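Local coordinates for Lmo2349 protein (Listeria monocytogenes, PDB 4GVO) that probably binds L-cystine or related amino acids outside the cell membrane as the solute-binding component of an ABC transporter, at residues E84-N90 against K204-S210; N95-L101 against V192-V198; K119-T123 against R164-I169. All blocks are in the same frame, centred on the assembly; numbering follows the deposited sequence. Where two conformers were deposited one is given.

Contact 1 of 3, residues E84-N90 against K204-S210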
loop_
_atom_site.group_PDB
_atom_site.type_symbol
_atom_site.label_atom_id
_atom_site.label_comp_id
_atom_site.label_asym_id
_atom_site.label_seq_id
_atom_site.Cartn_x
_atom_site.Cartn_y
_atom_site.Cartn_z
ATOM N N GLU A 84 -13.712 -6.290 1.229
ATOM C CA GLU A 84 -14.241 -7.321 2.109
ATOM C C GLU A 84 -15.421 -8.044 1.523
ATOM O O GLU A 84 -15.703 -9.182 1.924
ATOM C CB GLU A 84 -14.726 -6.765 3.437
ATOM C CG GLU A 84 -13.643 -6.241 4.319
ATOM C CD GLU A 84 -13.845 -6.553 5.785
ATOM O OE1 GLU A 84 -14.372 -5.681 6.477
ATOM O OE2 GLU A 84 -13.492 -7.680 6.239
ATOM N N LYS A 85 -16.110 -7.413 0.579
ATOM C CA LYS A 85 -17.228 -8.099 -0.049
ATOM C C LYS A 85 -16.726 -9.244 -0.934
ATOM O O LYS A 85 -17.441 -10.223 -1.120
ATOM C CB LYS A 85 -18.149 -7.163 -0.820
ATOM C CG LYS A 85 -17.686 -6.749 -2.212
ATOM C CD LYS A 85 -18.133 -5.313 -2.426
ATOM C CE LYS A 85 -17.746 -4.683 -3.750
ATOM N NZ LYS A 85 -16.474 -5.134 -4.327
ATOM N N LYS A 86 -15.475 -9.165 -1.410
ATOM C CA LYS A 86 -14.896 -10.148 -2.321
ATOM C C LYS A 86 -13.871 -11.080 -1.688
ATOM O O LYS A 86 -13.747 -12.246 -2.096
ATOM C CB LYS A 86 -14.227 -9.484 -3.515
ATOM C CG LYS A 86 -15.116 -8.667 -4.398
ATOM C CD LYS A 86 -14.275 -7.953 -5.452
ATOM C CE LYS A 86 -13.714 -8.939 -6.487
ATOM N NZ LYS A 86 -12.954 -8.316 -7.605
ATOM N N PHE A 87 -13.124 -10.564 -0.704
ATOM C CA PHE A 87 -11.924 -11.240 -0.179
ATOM C C PHE A 87 -11.938 -11.326 1.356
ATOM O O PHE A 87 -12.644 -10.559 2.041
ATOM C CB PHE A 87 -10.681 -10.511 -0.661
ATOM C CG PHE A 87 -10.542 -10.482 -2.126
ATOM C CD1 PHE A 87 -10.308 -11.655 -2.819
ATOM C CD2 PHE A 87 -10.685 -9.305 -2.846
ATOM C CE1 PHE A 87 -10.184 -11.675 -4.221
ATOM C CE2 PHE A 87 -10.562 -9.317 -4.221
ATOM C CZ PHE A 87 -10.306 -10.484 -4.907
ATOM N N LEU A 88 -11.124 -12.243 1.869
ATOM C CA LEU A 88 -10.846 -12.389 3.281
ATOM C C LEU A 88 -9.651 -11.547 3.682
ATOM O O LEU A 88 -8.615 -11.589 3.039
ATOM C CB LEU A 88 -10.597 -13.861 3.579
ATOM C CG LEU A 88 -10.253 -14.242 5.011
ATOM C CD1 LEU A 88 -11.403 -13.847 5.946
ATOM C CD2 LEU A 88 -9.990 -15.736 5.053
ATOM N N PHE A 89 -9.806 -10.782 4.750
ATOM C CA PHE A 89 -8.683 -10.113 5.412
ATOM C C PHE A 89 -8.331 -10.876 6.682
ATOM O O PHE A 89 -9.230 -11.300 7.409
ATOM C CB PHE A 89 -9.020 -8.689 5.799
ATOM C CG PHE A 89 -9.123 -7.761 4.610
ATOM C CD1 PHE A 89 -10.205 -7.796 3.768
ATOM C CD2 PHE A 89 -8.111 -6.901 4.302
ATOM C CE1 PHE A 89 -10.268 -6.906 2.671
ATOM C CE2 PHE A 89 -8.160 -6.048 3.205
ATOM C CZ PHE A 89 -9.246 -6.032 2.416
ATOM N N ASN A 90 -7.040 -11.049 6.974
ATOM C CA ASN A 90 -6.681 -11.604 8.267
ATOM C C ASN A 90 -7.052 -10.582 9.363
ATOM O O ASN A 90 -7.368 -9.425 9.052
ATOM C CB ASN A 90 -5.229 -12.045 8.308
ATOM C CG ASN A 90 -4.275 -10.885 8.294
ATOM O OD1 ASN A 90 -4.283 -10.105 7.348
ATOM N ND2 ASN A 90 -3.461 -10.756 9.338
ATOM N N LYS A 204 -11.871 -16.083 0.213
ATOM C CA LYS A 204 -12.839 -16.271 1.298
ATOM C C LYS A 204 -12.812 -17.697 1.867
ATOM O O LYS A 204 -13.151 -17.872 3.030
ATOM C CB LYS A 204 -14.268 -15.909 0.845
ATOM C CG LYS A 204 -14.507 -14.393 0.794
ATOM C CD LYS A 204 -14.553 -13.724 2.148
ATOM C CE LYS A 204 -15.190 -12.323 2.116
ATOM N NZ LYS A 204 -14.872 -11.508 3.365
ATOM N N ASP A 205 -12.417 -18.692 1.059
ATOM C CA ASP A 205 -12.325 -20.082 1.500
ATOM C C ASP A 205 -11.138 -20.387 2.396
ATOM O O ASP A 205 -11.088 -21.452 3.013
ATOM C CB ASP A 205 -12.213 -20.981 0.241
ATOM C CG ASP A 205 -11.042 -20.533 -0.698
ATOM O OD1 ASP A 205 -11.004 -19.330 -1.233
ATOM O OD2 ASP A 205 -10.156 -21.392 -0.899
ATOM N N GLU A 206 -10.162 -19.463 2.440
ATOM C CA GLU A 206 -8.838 -19.721 3.052
ATOM C C GLU A 206 -8.763 -19.358 4.531
ATOM O O GLU A 206 -7.833 -18.723 5.011
ATOM C CB GLU A 206 -7.701 -19.051 2.251
ATOM C CG GLU A 206 -7.565 -19.527 0.836
ATOM C CD GLU A 206 -6.367 -18.933 0.144
ATOM O OE1 GLU A 206 -6.403 -17.716 -0.111
ATOM O OE2 GLU A 206 -5.379 -19.650 -0.085
ATOM N N THR A 207 -9.798 -19.747 5.257
ATOM C CA THR A 207 -9.896 -19.430 6.669
ATOM C C THR A 207 -8.837 -20.069 7.553
ATOM O O THR A 207 -8.332 -19.435 8.455
ATOM C CB THR A 207 -11.297 -19.701 7.184
ATOM O OG1 THR A 207 -11.637 -21.068 6.937
ATOM C CG2 THR A 207 -12.324 -18.762 6.512
ATOM N N LYS A 208 -8.404 -21.266 7.213
ATOM C CA LYS A 208 -7.381 -21.926 7.995
ATOM C C LYS A 208 -6.071 -21.204 7.831
ATOM O O LYS A 208 -5.394 -20.894 8.817
ATOM C CB LYS A 208 -7.253 -23.436 7.601
ATOM C CG LYS A 208 -6.135 -24.158 8.320
ATOM C CD LYS A 208 -6.138 -25.650 8.055
ATOM C CE LYS A 208 -4.934 -26.299 8.721
ATOM N NZ LYS A 208 -4.846 -27.746 8.389
ATOM N N LEU A 209 -5.708 -20.939 6.594
ATOM C CA LEU A 209 -4.466 -20.182 6.327
ATOM C C LEU A 209 -4.487 -18.808 6.993
ATOM O O LEU A 209 -3.504 -18.374 7.599
ATOM C CB LEU A 209 -4.234 -20.053 4.836
ATOM C CG LEU A 209 -3.045 -19.236 4.349
ATOM C CD1 LEU A 209 -1.759 -19.846 4.901
ATOM C CD2 LEU A 209 -3.046 -19.213 2.818
ATOM N N SER A 210 -5.615 -18.109 6.904
ATOM C CA SER A 210 -5.728 -16.782 7.527
ATOM C C SER A 210 -5.477 -16.845 9.035
ATOM O O SER A 210 -4.758 -15.987 9.603
ATOM C CB SER A 210 -7.102 -16.189 7.214
ATOM O OG SER A 210 -7.125 -14.838 7.566
HETATM O O HOH W 1 -12.626 -14.778 -2.236
#
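Lysine's ammonium group carries three protons, and Lys204 points two of them at the turn where helix 81-86 gives way to strand 88-89. Its NZ donates to Glu84 O at 2.9 Å and to Phe87 O at 2.8 Å, so one long, flexible side chain gathers two carbonyls three residues apart. A positive charge suits the C-terminal end of a helix, the negative end of its dipole, where the last carbonyls lack helical NH partners. The main chains are also bridged by water: water 1 gives a proton to Lys86 O (2.8 Å) and takes one from Lys204 N (2.9 Å).

The setting is one lobe of the two-lobed fold of family 3 solute-binding proteins. Strand 88-89 lies beside strand 191-202, with backbone hydrogen bonds between Leu88 and Leu202, and residues 204-206 turn from that strand into helix 207-222. Glu206 occupies the N-cap position; its OE1 accepts from Gly203 N, while its own carbonyl receives Ser210 N in the first turn.

Apolar packing centres on Leu88, whose side chain points at the opposing segment. Its CD2 lies 3.6 Å from Ser210 CB and 4.1 Å from Thr207 CG2, and its CB is 4.2 Å from Lys204 CD, the greasy part of the lysine. Small Ser210 lets the helix come close, its OG sitting 3.3 Å from Asn90 CA. The amide of Asn90 leads away: OD1 accepts from Phe200 N and ND2 donates to Asp214, whereas Phe87 and Phe89 turn inward onto Met201.

Contact 2 of 3, residues N95-L101 against V192-V198. With HIS (histidine), chain E.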
loop_
_atom_site.group_PDB
_atom_site.type_symbol
_atom_site.label_atom_id
_atom_site.label_comp_id
_atom_site.label_asym_id
_atom_site.label_seq_id
_atom_site.Cartn_x
_atom_site.Cartn_y
_atom_site.Cartn_z
ATOM N N ASN A 95 0.273 -2.561 9.454
ATOM C CA ASN A 95 0.648 -1.157 9.239
ATOM C C ASN A 95 -0.636 -0.308 9.344
ATOM O O ASN A 95 -1.742 -0.870 9.321
ATOM C CB ASN A 95 1.333 -0.904 7.878
ATOM C CG ASN A 95 2.184 0.330 7.885
ATOM O OD1 ASN A 95 2.390 0.945 8.955
ATOM N ND2 ASN A 95 2.672 0.715 6.732
ATOM N N ASN A 96 -0.449 0.995 9.414
ATOM C CA ASN A 96 -1.492 2.008 9.210
ATOM C C ASN A 96 -1.205 2.710 7.865
ATOM O O ASN A 96 -0.059 2.962 7.559
ATOM C CB ASN A 96 -1.355 3.158 10.248
ATOM C CG ASN A 96 -1.565 2.719 11.640
ATOM O OD1 ASN A 96 -0.687 2.895 12.483
ATOM N ND2 ASN A 96 -2.682 2.104 11.891
ATOM N N PHE A 97 -2.230 3.085 7.104
ATOM C CA PHE A 97 -2.019 3.717 5.813
ATOM C C PHE A 97 -2.984 4.931 5.702
ATOM O O PHE A 97 -3.833 4.991 4.807
ATOM C CB PHE A 97 -2.217 2.695 4.696
ATOM C CG PHE A 97 -1.412 2.938 3.458
ATOM C CD1 PHE A 97 -1.762 3.910 2.524
ATOM C CD2 PHE A 97 -0.276 2.170 3.208
ATOM C CE1 PHE A 97 -0.999 4.096 1.369
ATOM C CE2 PHE A 97 0.492 2.386 2.095
ATOM C CZ PHE A 97 0.116 3.338 1.163
ATOM N N PRO A 98 -2.795 5.945 6.577
ATOM C CA PRO A 98 -3.697 7.106 6.534
ATOM C C PRO A 98 -3.419 7.917 5.272
ATOM O O PRO A 98 -2.258 8.245 4.964
ATOM C CB PRO A 98 -3.340 7.894 7.795
ATOM C CG PRO A 98 -1.955 7.478 8.106
ATOM C CD PRO A 98 -1.877 6.031 7.711
ATOM N N LEU A 99 -4.454 8.254 4.519
ATOM C CA LEU A 99 -4.313 8.938 3.228
ATOM C C LEU A 99 -4.624 10.434 3.324
ATOM O O LEU A 99 -5.591 10.833 3.946
ATOM C CB LEU A 99 -5.274 8.328 2.207
ATOM C CG LEU A 99 -4.955 6.875 1.785
ATOM C CD1 LEU A 99 -6.050 6.356 0.825
ATOM C CD2 LEU A 99 -3.554 6.773 1.186
ATOM N N GLN A 100 -3.803 11.226 2.670
ATOM C CA GLN A 100 -3.994 12.649 2.515
ATOM C C GLN A 100 -3.696 13.058 1.086
ATOM O O GLN A 100 -2.836 12.441 0.433
ATOM C CB GLN A 100 -3.061 13.462 3.436
ATOM C CG GLN A 100 -3.489 13.438 4.898
ATOM C CD GLN A 100 -2.427 13.986 5.804
ATOM O OE1 GLN A 100 -1.516 13.291 6.158
ATOM N NE2 GLN A 100 -2.527 15.289 6.131
ATOM N N LEU A 101 -4.335 14.119 0.615
ATOM C CA LEU A 101 -3.868 14.778 -0.593
ATOM C C LEU A 101 -2.397 15.097 -0.453
ATOM O O LEU A 101 -1.913 15.456 0.614
ATOM C CB LEU A 101 -4.626 16.039 -0.892
ATOM C CG LEU A 101 -6.127 15.925 -1.135
ATOM C CD1 LEU A 101 -6.736 17.302 -1.381
ATOM C CD2 LEU A 101 -6.439 14.956 -2.288
ATOM N N VAL A 192 -7.022 13.975 6.874
ATOM C CA VAL A 192 -6.947 12.544 6.578
ATOM C C VAL A 192 -8.278 12.090 5.966
ATOM O O VAL A 192 -9.341 12.266 6.562
ATOM C CB VAL A 192 -6.589 11.757 7.832
ATOM C CG1 VAL A 192 -6.634 10.233 7.605
ATOM C CG2 VAL A 192 -5.239 12.156 8.357
ATOM N N LEU A 193 -8.195 11.553 4.738
ATOM C CA LEU A 193 -9.342 11.180 3.936
ATOM C C LEU A 193 -9.750 9.735 4.117
ATOM O O LEU A 193 -10.867 9.381 3.751
ATOM C CB LEU A 193 -9.054 11.451 2.461
ATOM C CG LEU A 193 -8.675 12.906 2.085
ATOM C CD1 LEU A 193 -8.259 12.957 0.610
ATOM C CD2 LEU A 193 -9.761 13.916 2.452
ATOM N N SER A 194 -8.858 8.925 4.659
ATOM C CA SER A 194 -9.110 7.520 4.928
ATOM C C SER A 194 -8.054 7.083 5.938
ATOM O O SER A 194 -6.906 7.510 5.834
ATOM C CB SER A 194 -8.955 6.725 3.617
ATOM O OG SER A 194 -9.039 5.300 3.842
ATOM N N ASN A 195 -8.441 6.217 6.872
ATOM C CA ASN A 195 -7.530 5.744 7.905
ATOM C C ASN A 195 -7.624 4.212 8.076
ATOM O O ASN A 195 -7.724 3.709 9.193
ATOM C CB ASN A 195 -7.764 6.452 9.247
ATOM C CG ASN A 195 -6.606 6.256 10.210
ATOM O OD1 ASN A 195 -5.469 5.943 9.801
ATOM N ND2 ASN A 195 -6.885 6.380 11.484
ATOM N N ALA A 196 -7.593 3.494 6.949
ATOM C CA ALA A 196 -7.597 2.031 6.940
ATOM C C ALA A 196 -6.291 1.469 7.462
ATOM O O ALA A 196 -5.198 2.052 7.247
ATOM C CB ALA A 196 -7.872 1.508 5.549
ATOM N N LYS A 197 -6.372 0.338 8.143
ATOM C CA LYS A 197 -5.161 -0.419 8.452
ATOM C C LYS A 197 -4.855 -1.398 7.309
ATOM O O LYS A 197 -5.679 -1.633 6.437
ATOM C CB LYS A 197 -5.336 -1.140 9.786
ATOM C CG LYS A 197 -5.532 -0.222 10.987
ATOM C CD LYS A 197 -5.654 -0.945 12.326
ATOM C CE LYS A 197 -5.850 0.092 13.446
ATOM N NZ LYS A 197 -5.856 -0.565 14.745
ATOM N N VAL A 198 -3.656 -1.962 7.370
ATOM C CA VAL A 198 -3.075 -2.820 6.340
ATOM C C VAL A 198 -3.090 -4.270 6.843
ATOM O O VAL A 198 -2.680 -4.554 7.985
ATOM C CB VAL A 198 -1.639 -2.363 6.042
ATOM C CG1 VAL A 198 -0.823 -3.466 5.328
ATOM C CG2 VAL A 198 -1.644 -1.051 5.232
HETATM N N HIS E . -2.355 0.797 0.175
HETATM C CA HIS E . -2.786 0.587 -1.242
HETATM C C HIS E . -4.122 -0.069 -1.354
HETATM O O HIS E . -4.627 -0.569 -0.338
HETATM C CB HIS E . -1.751 -0.238 -1.986
HETATM C CG HIS E . -0.652 0.605 -2.560
HETATM N ND1 HIS E . 0.169 1.313 -1.772
HETATM C CD2 HIS E . -0.288 0.908 -3.894
HETATM C CE1 HIS E . 1.021 2.022 -2.556
HETATM N NE2 HIS E . 0.746 1.741 -3.839
HETATM O OXT HIS E . -4.709 -0.087 -2.461
HETATM O O HOH W 2 -4.557 3.394 9.805
HETATM O O HOH W 3 -6.505 4.463 4.322
#
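The carbonyl of Asn95 accepts from Val198 N at 2.9 Å, and Asn95 CB lies 3.8 Å from Val198 CB; the side-chain ND2 of Asn95 donates to Gln76 OE1. Asn96 faces Lys197 in an antiparallel non-hydrogen-bonded pair; its OD1 is hydrogen-bonded to Lys240 NZ, and its ND2 donates to water 2 (3.1 Å), which lies 2.7 Å from Asn195 OD1. Phe97 N donates a hydrogen bond to Ala196 O at 3.1 Å, while water 3 joins Phe97 O to Ser194 OG and Ala196 N. The broad phenyl ring walls the ligand pocket: the amino N of the bound histidine lies over one face, and S-oxy cysteine, also found here, touches it. Strands 95-104 and 191-202 are the paired crossings between lobes, the hinge of this protein class. Pro98, lacking an amide proton, makes a CA-H...O contact with Ser194 O (3.3 Å) and sets CB 4.0 Å from Val192 CG1. Leu99 makes two backbone bonds, its N to Ser194 O (2.9 Å) and its O from Leu193 N (2.8 Å). Gln100 lays CG 4.1 Å from Val192 CG2 and sends NE2 to Gly190 O. Leu101 CD2 meets Leu193 CD1 at 4.0 Å, beside helix 128-139.

Contact 3 of 3, residues K119-T123 against R164-I169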
loop_
_atom_site.group_PDB
_atom_site.type_symbol
_atom_site.label_atom_id
_atom_site.label_comp_id
_atom_site.label_asym_id
_atom_site.label_seq_id
_atom_site.Cartn_x
_atom_site.Cartn_y
_atom_site.Cartn_z
ATOM N N LYS A 119 -9.148 21.014 -11.284
ATOM C CA LYS A 119 -7.792 20.520 -11.254
ATOM C C LYS A 119 -7.743 19.027 -11.580
ATOM O O LYS A 119 -8.757 18.391 -11.818
ATOM C CB LYS A 119 -7.145 20.816 -9.893
ATOM C CG LYS A 119 -6.956 22.339 -9.761
ATOM C CD LYS A 119 -6.180 22.732 -8.540
ATOM C CE LYS A 119 -5.795 24.201 -8.612
ATOM N NZ LYS A 119 -4.827 24.620 -7.563
ATOM N N ARG A 120 -6.533 18.515 -11.680
ATOM C CA ARG A 120 -6.290 17.149 -12.127
ATOM C C ARG A 120 -5.468 16.403 -11.085
ATOM O O ARG A 120 -4.378 16.862 -10.678
ATOM C CB ARG A 120 -5.574 17.154 -13.465
ATOM C CG ARG A 120 -5.234 15.792 -14.056
ATOM C CD ARG A 120 -4.746 15.920 -15.491
ATOM N NE ARG A 120 -4.340 14.618 -16.081
ATOM C CZ ARG A 120 -3.144 14.076 -15.914
ATOM N NH1 ARG A 120 -2.252 14.662 -15.154
ATOM N NH2 ARG A 120 -2.838 12.906 -16.447
ATOM N N VAL A 121 -6.001 15.256 -10.638
ATOM C CA VAL A 121 -5.367 14.448 -9.610
ATOM C C VAL A 121 -4.888 13.164 -10.260
ATOM O O VAL A 121 -5.587 12.555 -11.067
ATOM C CB VAL A 121 -6.374 14.163 -8.460
ATOM C CG1 VAL A 121 -5.731 13.316 -7.367
ATOM C CG2 VAL A 121 -6.903 15.489 -7.886
ATOM N N ILE A 122 -3.671 12.799 -9.957
ATOM C CA ILE A 122 -3.044 11.586 -10.487
ATOM C C ILE A 122 -2.962 10.546 -9.364
ATOM O O ILE A 122 -2.664 10.867 -8.223
ATOM C CB ILE A 122 -1.632 11.900 -11.086
ATOM C CG1 ILE A 122 -1.138 10.765 -12.026
ATOM C CG2 ILE A 122 -0.602 12.277 -10.001
ATOM C CD1 ILE A 122 -1.889 10.690 -13.325
ATOM N N THR A 123 -3.273 9.305 -9.689
ATOM C CA THR A 123 -3.303 8.251 -8.693
ATOM C C THR A 123 -2.968 6.910 -9.335
ATOM O O THR A 123 -2.659 6.866 -10.517
ATOM C CB THR A 123 -4.660 8.242 -7.970
ATOM O OG1 THR A 123 -4.573 7.385 -6.839
ATOM C CG2 THR A 123 -5.822 7.864 -8.841
ATOM N N ARG A 164 1.497 18.831 -14.549
ATOM C CA ARG A 164 0.461 18.113 -15.294
ATOM C C ARG A 164 -0.596 17.584 -14.356
ATOM O O ARG A 164 -1.759 17.473 -14.724
ATOM C CB ARG A 164 1.023 16.902 -16.074
ATOM C CG ARG A 164 1.877 17.213 -17.265
ATOM C CD ARG A 164 2.641 15.980 -17.691
ATOM N NE ARG A 164 1.749 14.996 -18.246
ATOM C CZ ARG A 164 2.090 13.723 -18.483
ATOM N NH1 ARG A 164 3.298 13.244 -18.158
ATOM N NH2 ARG A 164 1.202 12.886 -19.022
ATOM N N ALA A 165 -0.171 17.201 -13.159
ATOM C CA ALA A 165 -1.085 16.863 -12.070
ATOM C C ALA A 165 -0.937 17.927 -10.993
ATOM O O ALA A 165 0.174 18.343 -10.703
ATOM C CB ALA A 165 -0.788 15.489 -11.478
ATOM N N ASP A 166 -2.050 18.309 -10.355
ATOM C CA ASP A 166 -2.052 19.244 -9.239
ATOM C C ASP A 166 -1.836 18.542 -7.883
ATOM O O ASP A 166 -1.316 19.130 -6.944
ATOM C CB ASP A 166 -3.381 19.964 -9.249
ATOM C CG ASP A 166 -3.550 20.844 -10.483
ATOM O OD1 ASP A 166 -2.951 21.942 -10.481
ATOM O OD2 ASP A 166 -4.248 20.400 -11.432
ATOM N N ALA A 167 -2.271 17.286 -7.785
ATOM C CA ALA A 167 -2.228 16.533 -6.533
ATOM C C ALA A 167 -2.253 15.060 -6.807
ATOM O O ALA A 167 -2.607 14.639 -7.918
ATOM C CB ALA A 167 -3.412 16.889 -5.598
ATOM N N THR A 168 -1.820 14.310 -5.794
ATOM C CA THR A 168 -2.046 12.870 -5.735
ATOM C C THR A 168 -2.649 12.571 -4.348
ATOM O O THR A 168 -3.035 13.493 -3.615
ATOM C CB THR A 168 -0.732 12.091 -5.995
ATOM O OG1 THR A 168 -1.020 10.687 -6.088
ATOM C CG2 THR A 168 0.320 12.324 -4.939
ATOM N N ILE A 169 -2.715 11.283 -3.999
ATOM C CA ILE A 169 -3.141 10.843 -2.674
ATOM C C ILE A 169 -2.117 9.835 -2.184
ATOM O O ILE A 169 -1.697 8.954 -2.937
ATOM C CB ILE A 169 -4.583 10.323 -2.681
ATOM C CG1 ILE A 169 -5.099 10.120 -1.244
ATOM C CG2 ILE A 169 -4.813 9.100 -3.588
ATOM C CD1 ILE A 169 -6.582 9.851 -1.195
HETATM O O HOH W 4 -2.393 23.310 -8.124
HETATM O O HOH W 5 -2.162 7.823 -5.364
#
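Two strands of the alpha/beta lobe formed by the middle of the chain meet here, bridged once at Val121 and Ala167, with helices 128-139 and 156-162 packing on their side chains. Arg120 has both backbone polar atoms satisfied by Asp166: its N donates to the carboxylate OD2 (3.0 Å) and its O accepts from Asp166 N (2.8 Å). The short aspartate side chain thus serves the Arg120 amide, its backbone NH the carbonyl. Asp166 OD1 receives a proton from water 4 at 2.8 Å, and Lys119 NZ donates to this water at 2.8 Å; NZ and OD1, 4.4 Å apart, lie beyond a salt bridge. Arg120 NH1 reaches farther, donating to Arg164 O (2.9 Å) and to Gln159. Further along, Ile122 N donates to Ala167 O at 2.9 Å, but Ala167 N is buried with no partner. Small Ala165 leaves room for Ile122, whose CG2 approaches its CB to 3.5 Å. A threonine suits position 168 because its hydroxyl can both give and take: Thr168 OG1 donates to Ile122 O at 2.7 Å and accepts from water 5 at 3.2 Å, the water also donating to Ile169 O at 2.7 Å and lying 2.9 Å from Thr123 OG1.

Overall arrangement
From the N terminus, the chain builds much of the first lobe before reaching residues 84-90, the opening half of contact 1. It then crosses between lobes through 95-101 and, already in the second lobe, forms strand 120-123. Contact 3 closes first, when 164-169 returns after 40 intervening residues; contact 2 closes next as 192-198 leads back across the hinge, and contact 1 last, at 204-210, joining the end of helix 81-86 and strand 88-89 to the start of helix 207-222. The three loops are therefore concentric, and none cross. Contacts 2 and 3 touch, Ile169 packing on Leu99, Gln100 and Leu193, which joins the hinge to the second lobe. Contacts 1 and 3 flank the chain's centre.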